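Local coordinates for protein cytochrome c' (Rubrivivax gelatinosus, PDB 2J8W) that carries a covalently bound high-spin heme c whose iron has no sixth ligand, and probably takes part in electron transfer, its exact function being unknown, at residues A[19-22]-A[23-27]. Residues are numbered along the deposited sequence; the frame is centred on the assembly and turned at random.
Sequences IANH and FGRVA. With HEC (heme c), chain C.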
loop_
_atom_site.group_PDB
_atom_site.type_symbol
_atom_site.label_atom_id
_atom_site.label_comp_id
_atom_site.label_asym_id
_atom_site.label_seq_id
_atom_site.Cartn_x
_atom_site.Cartn_y
_atom_site.Cartn_z
ATOM N N ILE A 19 -5.668 2.081 -1.688
ATOM C CA ILE A 19 -6.603 1.715 -2.737
ATOM C C ILE A 19 -7.537 2.878 -3.022
ATOM O O ILE A 19 -7.759 3.240 -4.194
ATOM C CB ILE A 19 -7.405 0.457 -2.332
ATOM C CG1 ILE A 19 -6.504 -0.777 -2.326
ATOM C CG2 ILE A 19 -8.639 0.270 -3.243
ATOM C CD1 ILE A 19 -7.123 -1.970 -1.601
ATOM N N ALA A 20 -8.103 3.471 -1.963
ATOM C CA ALA A 20 -9.048 4.559 -2.185
ATOM C C ALA A 20 -8.389 5.730 -2.895
ATOM O O ALA A 20 -8.996 6.347 -3.778
ATOM C CB ALA A 20 -9.630 5.005 -0.838
ATOM N N ASN A 21 -7.152 6.045 -2.528
ATOM C CA ASN A 21 -6.504 7.188 -3.157
ATOM C C ASN A 21 -6.261 6.932 -4.651
ATOM O O ASN A 21 -6.614 7.746 -5.512
ATOM C CB ASN A 21 -5.214 7.522 -2.452
ATOM C CG ASN A 21 -4.590 8.722 -3.010
ATOM O OD1 ASN A 21 -3.932 8.672 -4.032
ATOM N ND2 ASN A 21 -4.862 9.873 -2.373
ATOM N N HIS A 22 -5.695 5.794 -4.994
ATOM C CA HIS A 22 -5.391 5.533 -6.397
ATOM C C HIS A 22 -6.635 5.249 -7.218
ATOM O O HIS A 22 -6.724 5.696 -8.362
ATOM C CB HIS A 22 -4.316 4.434 -6.482
ATOM C CG HIS A 22 -2.993 4.935 -6.045
ATOM N ND1 HIS A 22 -2.203 5.713 -6.872
ATOM C CD2 HIS A 22 -2.386 4.938 -4.839
ATOM C CE1 HIS A 22 -1.141 6.121 -6.182
ATOM N NE2 HIS A 22 -1.223 5.655 -4.949
ATOM N N PHE A 23 -7.616 4.550 -6.626
ATOM C CA PHE A 23 -8.877 4.361 -7.311
ATOM C C PHE A 23 -9.564 5.701 -7.565
ATOM O O PHE A 23 -10.124 5.925 -8.625
ATOM C CB PHE A 23 -9.783 3.411 -6.529
ATOM C CG PHE A 23 -11.087 3.125 -7.202
ATOM C CD1 PHE A 23 -11.150 2.395 -8.346
ATOM C CD2 PHE A 23 -12.280 3.557 -6.661
ATOM C CE1 PHE A 23 -12.325 2.146 -8.985
ATOM C CE2 PHE A 23 -13.476 3.301 -7.293
ATOM C CZ PHE A 23 -13.494 2.592 -8.430
ATOM N N GLY A 24 -9.479 6.595 -6.580
ATOM C CA GLY A 24 -10.075 7.900 -6.737
ATOM C C GLY A 24 -9.499 8.702 -7.886
ATOM O O GLY A 24 -10.206 9.469 -8.534
ATOM N N ARG A 25 -8.207 8.520 -8.167
ATOM C CA ARG A 25 -7.593 9.192 -9.305
ATOM C C ARG A 25 -8.193 8.709 -10.614
ATOM O O ARG A 25 -8.468 9.494 -11.531
ATOM C CB ARG A 25 -6.078 8.957 -9.306
ATOM C CG ARG A 25 -5.387 9.523 -8.098
ATOM C CD ARG A 25 -3.892 9.296 -8.158
ATOM N NE ARG A 25 -3.272 9.335 -6.829
ATOM C CZ ARG A 25 -1.979 9.532 -6.609
ATOM N NH1 ARG A 25 -1.155 9.615 -7.627
ATOM N NH2 ARG A 25 -1.509 9.563 -5.375
ATOM N N VAL A 26 -8.421 7.402 -10.696
ATOM C CA VAL A 26 -9.043 6.833 -11.892
ATOM C C VAL A 26 -10.473 7.328 -12.018
ATOM O O VAL A 26 -10.927 7.698 -13.107
ATOM C CB VAL A 26 -8.969 5.287 -11.892
ATOM C CG1 VAL A 26 -9.503 4.713 -13.203
ATOM C CG2 VAL A 26 -7.515 4.806 -11.655
ATOM N N ALA A 27 -11.206 7.306 -10.916
ATOM C CA ALA A 27 -12.592 7.751 -10.903
ATOM C C ALA A 27 -12.689 9.199 -11.345
ATOM O O ALA A 27 -13.631 9.557 -12.027
ATOM C CB ALA A 27 -13.216 7.523 -9.523
HETATM FE FE HEC C . -13.199 -0.813 2.270
HETATM C CHA HEC C . -12.161 0.244 5.368
HETATM C CHB HEC C . -12.022 2.036 0.900
HETATM C CHC HEC C . -13.487 -2.182 -0.874
HETATM C CHD HEC C . -14.261 -3.763 3.629
HETATM N NA HEC C . -12.251 0.800 3.000
HETATM C C1A HEC C . -11.953 1.107 4.317
HETATM C C2A HEC C . -11.392 2.429 4.409
HETATM C C3A HEC C . -11.354 2.932 3.161
HETATM C C4A HEC C . -11.874 1.912 2.269
HETATM C CMA HEC C . -10.811 4.281 2.690
HETATM C CAA HEC C . -10.951 3.116 5.698
HETATM C CBA HEC C . -9.520 2.788 6.046
HETATM C CGA HEC C . -9.111 3.656 7.277
HETATM O O1A HEC C . -9.825 4.623 7.689
HETATM O O2A HEC C . -8.054 3.437 7.947
HETATM N NB HEC C . -12.775 -0.222 0.344
HETATM C C1B HEC C . -12.441 1.058 0.036
HETATM C C2B HEC C . -12.508 1.209 -1.397
HETATM C C3B HEC C . -12.898 0.032 -1.902
HETATM C C4B HEC C . -13.068 -0.895 -0.808
HETATM C CMB HEC C . -12.233 2.497 -2.191
HETATM C CAB HEC C . -13.100 -0.350 -3.359
HETATM C CBB HEC C . -12.145 0.054 -4.340
HETATM N NC HEC C . -13.700 -2.585 1.544
HETATM C C1C HEC C . -13.821 -2.963 0.214
HETATM C C2C HEC C . -14.402 -4.277 0.082
HETATM C C3C HEC C . -14.609 -4.733 1.342
HETATM C C4C HEC C . -14.210 -3.678 2.269
HETATM C CMC HEC C . -14.655 -4.986 -1.248
HETATM C CAC HEC C . -15.198 -6.108 1.793
HETATM C CBC HEC C . -15.142 -7.202 0.946
HETATM N ND HEC C . -13.197 -1.624 4.160
HETATM C C1D HEC C . -13.764 -2.854 4.498
HETATM C C2D HEC C . -13.722 -3.020 5.934
HETATM C C3D HEC C . -13.077 -1.826 6.453
HETATM C C4D HEC C . -12.762 -0.983 5.307
HETATM C CMD HEC C . -14.245 -4.201 6.725
HETATM C CAD HEC C . -12.726 -1.525 7.882
HETATM C CBD HEC C . -11.284 -1.992 8.145
HETATM C CGD HEC C . -10.933 -1.773 9.610
HETATM O O1D HEC C . -10.368 -2.712 10.218
HETATM O O2D HEC C . -11.167 -0.636 10.159
#
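Arg25 reaches back one turn of helix 5-30 to the side-chain amide of Asn21. Two of its nitrogens converge on one oxygen: NE and NH2 of Arg25 each donate a hydrogen bond of 2.9 Å to Asn21 OD1. The oxygen sits at the edge of the guanidinium, near its plane, and the two donors approach from opposite faces of the amide, whose plane is turned 76° from the guanidinium. Asn21 CG stands anti to the backbone N (chi1 -176°), and this brings OD1 towards the arginine. The extended arginine chain from CG to NE spans the turn.

His22 lies alongside Arg25 and points the same way. Its CE1 sits over the centre of one guanidinium face, 3.5 Å from Arg25 CZ, with the two planes 28° apart. Bonds at its edge and the imidazole over one face probably help to hold the guanidinium's orientation. His22 ND1 is hydrogen-bonded to Asn44 OD1, and NE2 to Tyr11 OH of the second subunit.

In the backbone, Phe23 N hydrogen-bonds to Ile19 O at 2.8 Å, a regular helical bond. Ile19 and Ala20 line the heme pocket. The heme vinyl-derived carbon CBB lies over one face of the Phe23 ring, toward its rim, and Ile19 CG2 is 3.7 Å from HEC CBB.

In the four-helix bundle of cytochromes c', Ile19, His22 and Val26 face helix 38-52, while Phe23 and Val26 pack on helix 105-126. Asn21 and Arg25 meet the N-terminal residues of the second subunit.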